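Long-range contacts in actin binding protein family protein (Entamoeba histolytica HM-1:IMSS, PDB 6K2F), which probably binds actin monomers through ADF-homology domains, of which this chain holds one, and is predicted to hold back filament growth by sequestering G-actin: residues I2-F12 with I24-I35; G59-R67 with M94-F105. All blocks are in the same frame, centred on the assembly; numbering follows the deposited sequence.

Contact 1: I2-F12 with I24-I35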
loop_
_atom_site.group_PDB
_atom_site.type_symbol
_atom_site.label_atom_id
_atom_site.label_comp_id
_atom_site.label_asym_id
_atom_site.label_seq_id
_atom_site.Cartn_x
_atom_site.Cartn_y
_atom_site.Cartn_z
ATOM N N ILE A 2 15.967 14.644 20.903
ATOM C CA ILE A 2 16.084 13.805 19.681
ATOM C C ILE A 2 15.156 14.433 18.638
ATOM O O ILE A 2 13.986 14.675 18.961
ATOM C CB ILE A 2 15.693 12.347 19.981
ATOM C CG1 ILE A 2 16.593 11.709 21.047
ATOM C CG2 ILE A 2 15.666 11.510 18.719
ATOM C CD1 ILE A 2 18.019 11.482 20.599
ATOM N N GLU A 3 15.658 14.650 17.427
ATOM C CA GLU A 3 14.859 15.202 16.305
ATOM C C GLU A 3 14.675 14.123 15.244
ATOM O O GLU A 3 15.486 13.221 15.169
ATOM C CB GLU A 3 15.548 16.441 15.744
ATOM C CG GLU A 3 15.643 17.578 16.758
ATOM C CD GLU A 3 14.317 18.186 17.196
ATOM O OE1 GLU A 3 13.405 18.247 16.360
ATOM O OE2 GLU A 3 14.181 18.538 18.391
ATOM N N LEU A 4 13.623 14.216 14.443
ATOM C CA LEU A 4 13.486 13.347 13.247
ATOM C C LEU A 4 14.636 13.649 12.291
ATOM O O LEU A 4 14.982 14.838 12.087
ATOM C CB LEU A 4 12.146 13.599 12.557
ATOM C CG LEU A 4 10.927 12.903 13.152
ATOM C CD1 LEU A 4 10.527 13.532 14.458
ATOM C CD2 LEU A 4 9.749 12.920 12.184
ATOM N N SER A 5 15.178 12.607 11.672
ATOM C CA SER A 5 16.223 12.771 10.640
ATOM C C SER A 5 15.591 13.451 9.430
ATOM O O SER A 5 14.396 13.284 9.194
ATOM C CB SER A 5 16.870 11.485 10.258
ATOM O OG SER A 5 15.970 10.619 9.602
ATOM N N THR A 6 16.395 14.175 8.668
ATOM C CA THR A 6 15.953 14.757 7.380
ATOM C C THR A 6 15.417 13.642 6.477
ATOM O O THR A 6 14.366 13.853 5.840
ATOM C CB THR A 6 17.087 15.509 6.684
ATOM O OG1 THR A 6 17.538 16.503 7.599
ATOM C CG2 THR A 6 16.640 16.142 5.386
ATOM N N ASP A 7 16.109 12.499 6.412
ATOM C CA ASP A 7 15.684 11.393 5.516
ATOM C C ASP A 7 14.295 10.924 5.938
ATOM O O ASP A 7 13.476 10.666 5.063
ATOM C CB ASP A 7 16.669 10.222 5.504
ATOM C CG ASP A 7 17.863 10.416 4.582
ATOM O OD1 ASP A 7 17.851 11.377 3.782
ATOM O OD2 ASP A 7 18.801 9.600 4.669
ATOM N N LEU A 8 14.050 10.785 7.246
ATOM C CA LEU A 8 12.734 10.303 7.741
ATOM C C LEU A 8 11.668 11.327 7.364
ATOM O O LEU A 8 10.611 10.924 6.889
ATOM C CB LEU A 8 12.769 10.075 9.257
ATOM C CG LEU A 8 11.426 9.725 9.912
ATOM C CD1 LEU A 8 10.794 8.512 9.248
ATOM C CD2 LEU A 8 11.611 9.483 11.405
ATOM N N ILE A 9 11.916 12.608 7.594
ATOM C CA ILE A 9 10.910 13.651 7.244
ATOM C C ILE A 9 10.625 13.581 5.744
ATOM O O ILE A 9 9.449 13.611 5.376
ATOM C CB ILE A 9 11.340 15.047 7.685
ATOM C CG1 ILE A 9 11.528 15.116 9.201
ATOM C CG2 ILE A 9 10.331 16.073 7.208
ATOM C CD1 ILE A 9 12.311 16.310 9.663
ATOM N N ASN A 10 11.655 13.527 4.907
ATOM C CA ASN A 10 11.489 13.467 3.430
ATOM C C ASN A 10 10.642 12.246 3.034
ATOM O O ASN A 10 9.731 12.400 2.195
ATOM C CB ASN A 10 12.844 13.437 2.720
ATOM C CG ASN A 10 12.721 13.239 1.223
ATOM O OD1 ASN A 10 13.376 12.371 0.646
ATOM N ND2 ASN A 10 11.871 14.033 0.591
ATOM N N LYS A 11 10.975 11.062 3.553
ATOM C CA LYS A 11 10.294 9.812 3.149
ATOM C C LYS A 11 8.846 9.876 3.633
ATOM O O LYS A 11 7.941 9.463 2.891
ATOM C CB LYS A 11 11.012 8.583 3.707
ATOM C CG LYS A 11 12.388 8.290 3.121
ATOM C CD LYS A 11 12.496 8.257 1.607
ATOM C CE LYS A 11 13.938 8.237 1.141
ATOM N NZ LYS A 11 14.709 9.376 1.695
ATOM N N PHE A 12 8.619 10.389 4.841
ATOM C CA PHE A 12 7.258 10.577 5.384
ATOM C C PHE A 12 6.462 11.490 4.464
ATOM O O PHE A 12 5.345 11.124 4.057
ATOM C CB PHE A 12 7.270 11.149 6.799
ATOM C CG PHE A 12 5.865 11.353 7.295
ATOM C CD1 PHE A 12 5.167 10.293 7.854
ATOM C CD2 PHE A 12 5.228 12.562 7.111
ATOM C CE1 PHE A 12 3.863 10.481 8.283
ATOM C CE2 PHE A 12 3.915 12.729 7.516
ATOM C CZ PHE A 12 3.242 11.684 8.097
ATOM N N ILE A 24 6.153 3.322 7.844
ATOM C CA ILE A 24 7.602 3.562 8.052
ATOM C C ILE A 24 7.909 3.175 9.485
ATOM O O ILE A 24 7.250 3.664 10.386
ATOM C CB ILE A 24 7.978 5.026 7.791
ATOM C CG1 ILE A 24 7.586 5.457 6.379
ATOM C CG2 ILE A 24 9.458 5.232 8.079
ATOM C CD1 ILE A 24 7.593 6.971 6.168
ATOM N N GLN A 25 8.841 2.263 9.670
ATOM C CA GLN A 25 9.340 1.924 11.016
ATOM C C GLN A 25 10.535 2.823 11.259
ATOM O O GLN A 25 11.347 2.988 10.307
ATOM C CB GLN A 25 9.753 0.468 11.130
ATOM C CG GLN A 25 10.175 0.080 12.544
ATOM C CD GLN A 25 10.498 -1.389 12.595
ATOM O OE1 GLN A 25 10.956 -1.970 11.618
ATOM N NE2 GLN A 25 10.266 -1.988 13.742
ATOM N N ALA A 26 10.617 3.412 12.444
ATOM C CA ALA A 26 11.737 4.315 12.773
ATOM C C ALA A 26 12.288 3.950 14.144
ATOM O O ALA A 26 11.533 3.499 15.005
ATOM C CB ALA A 26 11.284 5.749 12.718
ATOM N N THR A 27 13.577 4.160 14.348
ATOM C CA THR A 27 14.218 3.966 15.664
ATOM C C THR A 27 15.114 5.159 15.951
ATOM O O THR A 27 15.526 5.875 15.021
ATOM C CB THR A 27 15.028 2.665 15.773
ATOM O OG1 THR A 27 16.072 2.674 14.800
ATOM C CG2 THR A 27 14.168 1.441 15.561
ATOM N N ILE A 28 15.447 5.329 17.221
ATOM C CA ILE A 28 16.385 6.393 17.651
ATOM C C ILE A 28 17.806 5.844 17.488
ATOM O O ILE A 28 18.171 4.842 18.139
ATOM C CB ILE A 28 16.045 6.842 19.081
ATOM C CG1 ILE A 28 14.597 7.328 19.151
ATOM C CG2 ILE A 28 17.042 7.887 19.553
ATOM C CD1 ILE A 28 14.097 7.686 20.543
ATOM N N VAL A 29 18.587 6.517 16.648
ATOM C CA VAL A 29 19.966 6.143 16.264
ATOM C C VAL A 29 20.779 7.426 16.355
ATOM O O VAL A 29 20.378 8.430 15.742
ATOM C CB VAL A 29 20.052 5.533 14.855
ATOM C CG1 VAL A 29 21.501 5.257 14.466
ATOM C CG2 VAL A 29 19.243 4.262 14.742
ATOM N N ASP A 30 21.896 7.398 17.067
ATOM C CA ASP A 30 22.767 8.588 17.178
ATOM C C ASP A 30 21.905 9.683 17.821
ATOM O O ASP A 30 21.433 9.427 18.925
ATOM C CB ASP A 30 23.412 8.831 15.811
ATOM C CG ASP A 30 24.353 7.698 15.393
ATOM O OD1 ASP A 30 24.727 6.873 16.284
ATOM O OD2 ASP A 30 24.735 7.661 14.193
ATOM N N GLU A 31 21.677 10.826 17.167
ATOM C CA GLU A 31 20.920 11.946 17.801
ATOM C C GLU A 31 19.539 12.082 17.150
ATOM O O GLU A 31 18.847 13.089 17.425
ATOM C CB GLU A 31 21.705 13.263 17.738
ATOM C CG GLU A 31 22.629 13.415 16.538
ATOM C CD GLU A 31 23.494 14.661 16.594
ATOM O OE1 GLU A 31 24.001 14.980 17.690
ATOM O OE2 GLU A 31 23.644 15.307 15.544
ATOM N N THR A 32 19.140 11.123 16.308
ATOM C CA THR A 32 17.976 11.356 15.425
ATOM C C THR A 32 17.054 10.146 15.434
ATOM O O THR A 32 17.431 9.045 15.839
ATOM C CB THR A 32 18.382 11.773 14.005
ATOM O OG1 THR A 32 19.331 10.827 13.510
ATOM C CG2 THR A 32 18.963 13.171 13.956
ATOM N N ILE A 33 15.821 10.380 15.010
ATOM C CA ILE A 33 14.911 9.287 14.618
ATOM C C ILE A 33 15.156 8.952 13.151
ATOM O O ILE A 33 14.949 9.825 12.303
ATOM C CB ILE A 33 13.447 9.638 14.906
ATOM C CG1 ILE A 33 13.267 10.345 16.248
ATOM C CG2 ILE A 33 12.639 8.366 14.857
ATOM C CD1 ILE A 33 11.828 10.726 16.499
ATOM N N ASN A 34 15.560 7.715 12.882
ATOM C CA ASN A 34 15.996 7.251 11.550
ATOM C C ASN A 34 15.019 6.205 11.024
ATOM O O ASN A 34 14.468 5.434 11.815
ATOM C CB ASN A 34 17.407 6.667 11.603
ATOM C CG ASN A 34 18.470 7.712 11.862
ATOM O OD1 ASN A 34 18.160 8.879 12.079
ATOM N ND2 ASN A 34 19.730 7.322 11.800
ATOM N N ILE A 35 14.893 6.135 9.705
ATOM C CA ILE A 35 14.154 5.058 9.005
ATOM C C ILE A 35 14.842 3.731 9.329
ATOM O O ILE A 35 16.095 3.636 9.143
ATOM C CB ILE A 35 14.138 5.269 7.487
ATOM C CG1 ILE A 35 13.472 6.586 7.087
ATOM C CG2 ILE A 35 13.489 4.079 6.803
ATOM C CD1 ILE A 35 13.900 7.062 5.728
HETATM O O HOH W 1 16.752 8.049 8.291
#
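Ile33 O is gripped twice by Ser5. The backbone Ser5 N donates to Ile33 O at 2.9 Å and the hydroxyl Ser5 OG donates to it at 3.0 Å. Both donors lie somewhat tilted from the carbonyl plane. The hydroxyl gets there because OG sits between the backbone N and the carbonyl carbon (chi1 67°). Ser5 is also the N-cap of helix 6-18: its OG accepts from Leu8 N at 3.0 Å. A water donates to the same OG and accepts from Ile35 N, which further ties the cap to the strand. One step back, Ile33 N donates to Glu3 O at 2.9 Å, a fairly straight bond. Strand 3-4 thus pairs in parallel with strand 32-39.

Apolar branches pack around this pairing. Ile2 CG2 meets Ile33 CG1 at 3.6 Å, and Ile2 CD1 rests on Ile28 CG2. On the helix, Leu8 points its CB at the strands and forks over them. Its CD1 lies 3.7 Å from Ile24 CG2 and also touches Ile35 CG1, while CD2 meets Ala26 CB and Ile33 CG2. One turn on, Ile24 CD1 reaches the backbone of Phe12 at its CA, 3.7 Å away. Strand 23-29 and strand 32-39 form a hairpin through a type II' turn from Val29 to Thr32. A first helix laid against such a hairpin of the central mixed sheet is characteristic of the ADF-homology fold.

Contact 2: G59-R67 with M94-F105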
loop_
_atom_site.group_PDB
_atom_site.type_symbol
_atom_site.label_atom_id
_atom_site.label_comp_id
_atom_site.label_asym_id
_atom_site.label_seq_id
_atom_site.Cartn_x
_atom_site.Cartn_y
_atom_site.Cartn_z
ATOM N N GLY A 59 11.485 -6.719 22.690
ATOM C CA GLY A 59 12.360 -6.057 23.676
ATOM C C GLY A 59 13.031 -4.821 23.132
ATOM O O GLY A 59 13.693 -4.153 23.947
ATOM N N GLU A 60 12.898 -4.522 21.826
ATOM C CA GLU A 60 13.551 -3.347 21.176
ATOM C C GLU A 60 12.477 -2.315 20.854
ATOM O O GLU A 60 11.635 -2.573 20.012
ATOM C CB GLU A 60 14.254 -3.785 19.898
ATOM C CG GLU A 60 15.436 -4.706 20.148
ATOM C CD GLU A 60 16.332 -4.967 18.940
ATOM O OE1 GLU A 60 16.098 -4.365 17.857
ATOM O OE2 GLU A 60 17.251 -5.795 19.079
ATOM N N PRO A 61 12.459 -1.136 21.508
ATOM C CA PRO A 61 11.488 -0.114 21.172
ATOM C C PRO A 61 11.613 0.296 19.703
ATOM O O PRO A 61 12.670 0.375 19.161
ATOM C CB PRO A 61 11.782 1.031 22.136
ATOM C CG PRO A 61 12.530 0.378 23.277
ATOM C CD PRO A 61 13.321 -0.734 22.628
ATOM N N SER A 62 10.467 0.584 19.087
ATOM C CA SER A 62 10.443 1.192 17.740
ATOM C C SER A 62 9.152 1.954 17.558
ATOM O O SER A 62 8.187 1.731 18.321
ATOM C CB SER A 62 10.687 0.216 16.615
ATOM O OG SER A 62 9.661 -0.751 16.504
ATOM N N TYR A 63 9.163 2.873 16.610
ATOM C CA TYR A 63 7.952 3.577 16.170
ATOM C C TYR A 63 7.514 3.049 14.816
ATOM O O TYR A 63 8.343 2.753 13.954
ATOM C CB TYR A 63 8.219 5.060 16.009
ATOM C CG TYR A 63 8.741 5.758 17.230
ATOM C CD1 TYR A 63 7.944 5.952 18.337
ATOM C CD2 TYR A 63 10.022 6.282 17.250
ATOM C CE1 TYR A 63 8.410 6.634 19.451
ATOM C CE2 TYR A 63 10.489 6.994 18.334
ATOM C CZ TYR A 63 9.694 7.168 19.447
ATOM O OH TYR A 63 10.214 7.850 20.512
ATOM N N ILE A 64 6.205 3.031 14.599
ATOM C CA ILE A 64 5.631 2.766 13.251
ATOM C C ILE A 64 4.713 3.932 12.913
ATOM O O ILE A 64 3.811 4.217 13.684
ATOM C CB ILE A 64 4.798 1.476 13.181
ATOM C CG1 ILE A 64 5.513 0.253 13.751
ATOM C CG2 ILE A 64 4.349 1.278 11.735
ATOM C CD1 ILE A 64 6.554 -0.275 12.869
ATOM N N LEU A 65 4.993 4.610 11.808
ATOM C CA LEU A 65 4.088 5.627 11.240
ATOM C C LEU A 65 3.217 4.914 10.219
ATOM O O LEU A 65 3.751 4.481 9.199
ATOM C CB LEU A 65 4.910 6.750 10.619
ATOM C CG LEU A 65 5.920 7.386 11.557
ATOM C CD1 LEU A 65 6.725 8.443 10.840
ATOM C CD2 LEU A 65 5.225 7.955 12.772
ATOM N N PHE A 66 1.957 4.715 10.557
ATOM C CA PHE A 66 1.050 3.830 9.803
ATOM C C PHE A 66 -0.034 4.698 9.153
ATOM O O PHE A 66 -0.829 5.345 9.821
ATOM C CB PHE A 66 0.465 2.775 10.728
ATOM C CG PHE A 66 -0.199 1.642 10.000
ATOM C CD1 PHE A 66 -1.485 1.797 9.518
ATOM C CD2 PHE A 66 0.445 0.424 9.830
ATOM C CE1 PHE A 66 -2.116 0.757 8.863
ATOM C CE2 PHE A 66 -0.175 -0.600 9.128
ATOM C CZ PHE A 66 -1.454 -0.433 8.661
ATOM N N ARG A 67 -0.079 4.667 7.844
ATOM C CA ARG A 67 -0.989 5.534 7.060
ATOM C C ARG A 67 -2.414 4.976 7.103
ATOM O O ARG A 67 -2.595 3.787 6.852
ATOM C CB ARG A 67 -0.493 5.633 5.620
ATOM C CG ARG A 67 -1.254 6.659 4.796
ATOM C CD ARG A 67 -0.776 6.750 3.358
ATOM N NE ARG A 67 -0.784 5.452 2.699
ATOM C CZ ARG A 67 -1.854 4.805 2.258
ATOM N NH1 ARG A 67 -3.063 5.326 2.394
ATOM N NH2 ARG A 67 -1.721 3.631 1.668
ATOM N N MET A 94 16.029 3.893 27.925
ATOM C CA MET A 94 15.482 3.705 26.566
ATOM C C MET A 94 13.963 3.923 26.595
ATOM O O MET A 94 13.440 4.552 25.680
ATOM C CB MET A 94 15.805 2.313 26.020
ATOM C CG MET A 94 17.271 2.148 25.678
ATOM S SD MET A 94 17.663 3.066 24.165
ATOM C CE MET A 94 16.875 2.005 22.954
ATOM N N LYS A 95 13.266 3.422 27.610
ATOM C CA LYS A 95 11.799 3.602 27.674
ATOM C C LYS A 95 11.482 5.083 27.830
ATOM O O LYS A 95 10.549 5.558 27.146
ATOM C CB LYS A 95 11.187 2.838 28.841
ATOM C CG LYS A 95 11.235 1.339 28.698
ATOM C CD LYS A 95 10.302 0.642 29.662
ATOM C CE LYS A 95 10.710 0.777 31.098
ATOM N NZ LYS A 95 9.755 0.051 31.972
ATOM N N MET A 96 12.251 5.799 28.649
ATOM C CA MET A 96 12.000 7.241 28.893
ATOM C C MET A 96 12.287 8.003 27.596
ATOM O O MET A 96 11.476 8.865 27.220
ATOM C CB MET A 96 12.871 7.810 30.017
ATOM C CG MET A 96 12.522 7.305 31.416
ATOM S SD MET A 96 10.762 7.440 31.888
ATOM C CE MET A 96 10.190 5.785 31.506
ATOM N N LEU A 97 13.393 7.682 26.924
ATOM C CA LEU A 97 13.759 8.357 25.657
ATOM C C LEU A 97 12.670 8.107 24.614
ATOM O O LEU A 97 12.236 9.066 23.971
ATOM C CB LEU A 97 15.095 7.823 25.147
ATOM C CG LEU A 97 15.706 8.635 24.010
ATOM C CD1 LEU A 97 16.047 10.047 24.464
ATOM C CD2 LEU A 97 16.946 7.942 23.474
ATOM N N TYR A 98 12.209 6.870 24.430
ATOM C CA TYR A 98 11.177 6.586 23.404
ATOM C C TYR A 98 9.844 7.218 23.790
ATOM O O TYR A 98 9.139 7.719 22.922
ATOM C CB TYR A 98 11.029 5.090 23.141
ATOM C CG TYR A 98 11.989 4.617 22.087
ATOM C CD1 TYR A 98 13.296 4.280 22.400
ATOM C CD2 TYR A 98 11.594 4.561 20.769
ATOM C CE1 TYR A 98 14.167 3.849 21.407
ATOM C CE2 TYR A 98 12.435 4.121 19.773
ATOM C CZ TYR A 98 13.740 3.789 20.086
ATOM O OH TYR A 98 14.621 3.367 19.118
ATOM N N SER A 99 9.484 7.173 25.064
ATOM C CA SER A 99 8.191 7.734 25.522
ATOM C C SER A 99 8.193 9.256 25.329
ATOM O O SER A 99 7.216 9.786 24.753
ATOM C CB SER A 99 7.923 7.326 26.952
ATOM O OG SER A 99 6.769 7.983 27.456
ATOM N N SER A 100 9.245 9.950 25.766
ATOM C CA SER A 100 9.322 11.439 25.703
ATOM C C SER A 100 9.438 11.911 24.241
ATOM O O SER A 100 8.965 13.024 23.932
ATOM C CB SER A 100 10.449 11.979 26.535
ATOM O OG SER A 100 11.698 11.566 26.013
ATOM N N THR A 101 10.029 11.103 23.363
ATOM C CA THR A 101 10.303 11.486 21.945
ATOM C C THR A 101 9.047 11.273 21.080
ATOM O O THR A 101 8.992 11.863 19.974
ATOM C CB THR A 101 11.545 10.744 21.437
ATOM O OG1 THR A 101 12.650 11.117 22.261
ATOM C CG2 THR A 101 11.842 11.007 19.981
ATOM N N LYS A 102 8.033 10.541 21.559
ATOM C CA LYS A 102 6.743 10.369 20.823
ATOM C C LYS A 102 6.211 11.725 20.359
ATOM O O LYS A 102 5.679 11.807 19.240
ATOM C CB LYS A 102 5.649 9.744 21.696
ATOM C CG LYS A 102 5.678 8.236 21.852
ATOM C CD LYS A 102 4.378 7.700 22.437
ATOM C CE LYS A 102 4.168 8.087 23.888
ATOM N NZ LYS A 102 2.950 7.454 24.455
ATOM N N ALA A 103 6.287 12.751 21.205
ATOM C CA ALA A 103 5.653 14.068 20.952
ATOM C C ALA A 103 6.339 14.751 19.767
ATOM O O ALA A 103 5.722 15.643 19.157
ATOM C CB ALA A 103 5.699 14.936 22.185
ATOM N N ARG A 104 7.570 14.344 19.440
ATOM C CA ARG A 104 8.343 15.014 18.367
ATOM C C ARG A 104 7.640 14.774 17.023
ATOM O O ARG A 104 7.786 15.625 16.149
ATOM C CB ARG A 104 9.798 14.532 18.341
ATOM C CG ARG A 104 10.764 15.598 17.847
ATOM C CD ARG A 104 11.024 16.675 18.889
ATOM N NE ARG A 104 11.627 16.093 20.081
ATOM C CZ ARG A 104 11.043 15.966 21.270
ATOM N NH1 ARG A 104 9.812 16.406 21.469
ATOM N NH2 ARG A 104 11.697 15.401 22.272
ATOM N N PHE A 105 6.883 13.685 16.837
ATOM C CA PHE A 105 6.244 13.394 15.525
ATOM C C PHE A 105 5.212 14.481 15.213
ATOM O O PHE A 105 5.278 15.057 14.117
ATOM C CB PHE A 105 5.665 11.980 15.480
ATOM C CG PHE A 105 6.741 10.920 15.440
ATOM C CD1 PHE A 105 7.362 10.585 14.251
ATOM C CD2 PHE A 105 7.154 10.277 16.597
ATOM C CE1 PHE A 105 8.373 9.637 14.210
ATOM C CE2 PHE A 105 8.161 9.324 16.551
ATOM C CZ PHE A 105 8.766 9.002 15.366
#
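An aromatic cluster of Tyr63, Tyr98 and Phe105 packs strand 62-68 against the two helices that follow one another at 92-101 and 103-109. Tyr63 is its middle member. Its CB points toward the helices, and CG lies anti to the carbonyl carbon (chi1 -57°), which carries the ring between the two other aromatics. Phe105 turns an edge to one face of the Tyr63 ring, a T-shaped pair with centroids 4.8 Å apart and planes at 72°. Tyr98 CD2 comes over the opposite face, 3.5 Å from Tyr63 CZ. These two rings are inclined at 40°.

The hydroxyl fixes the ring further. Tyr63 OH donates to Tyr98 O at 2.6 Å, in the carbonyl plane and on a lone pair. The same carbonyl takes only a weak bond from Lys102 N, and the tyrosine hydroxyl is a second donor to it. In the ADF-homology fold such helices flank a central mixed sheet, and here Tyr63 and Leu65, on the helix-facing side of the strand, make the packing. Thr101 CB lies 3.3 Å from Tyr63 OH, and Lys102 CG approaches the ring edge.

Just before the strand, Pro61 CB sits over the centre of the Tyr98 ring. This CH-pi contact measures 3.5 Å from CB to the ring centroid, nearly along the ring normal. Tyr98 OH is hydrogen-bonded to Ile28 N, which anchors the ring at its far end. Further along the strand, Leu65 CD2 touches Phe105 CD1 at 3.7 Å.

Contact 1 and contact 2 share one mixed sheet, with centres about 11 Å apart. Strands 23-29 and 62-68 run antiparallel as neighbours. Ala26 N lies 2.8 Å from Tyr63 O, and Ile24 O lies 2.8 Å from Leu65 N; both are probable hydrogen bonds. Side chains join the contacts as well: Ile33 CD1 packs 3.5 Å from Thr101 CG2, and Thr27 CB lies 3.4 Å from Tyr98 OH. Ile33 therefore belongs to both packings, touching Tyr63 and Phe105 too. Arg104 NE, from the helical segment of contact 2, is hydrogen-bonded to Ile2 O of contact 1. In sequence, both segments of contact 1 precede those of contact 2.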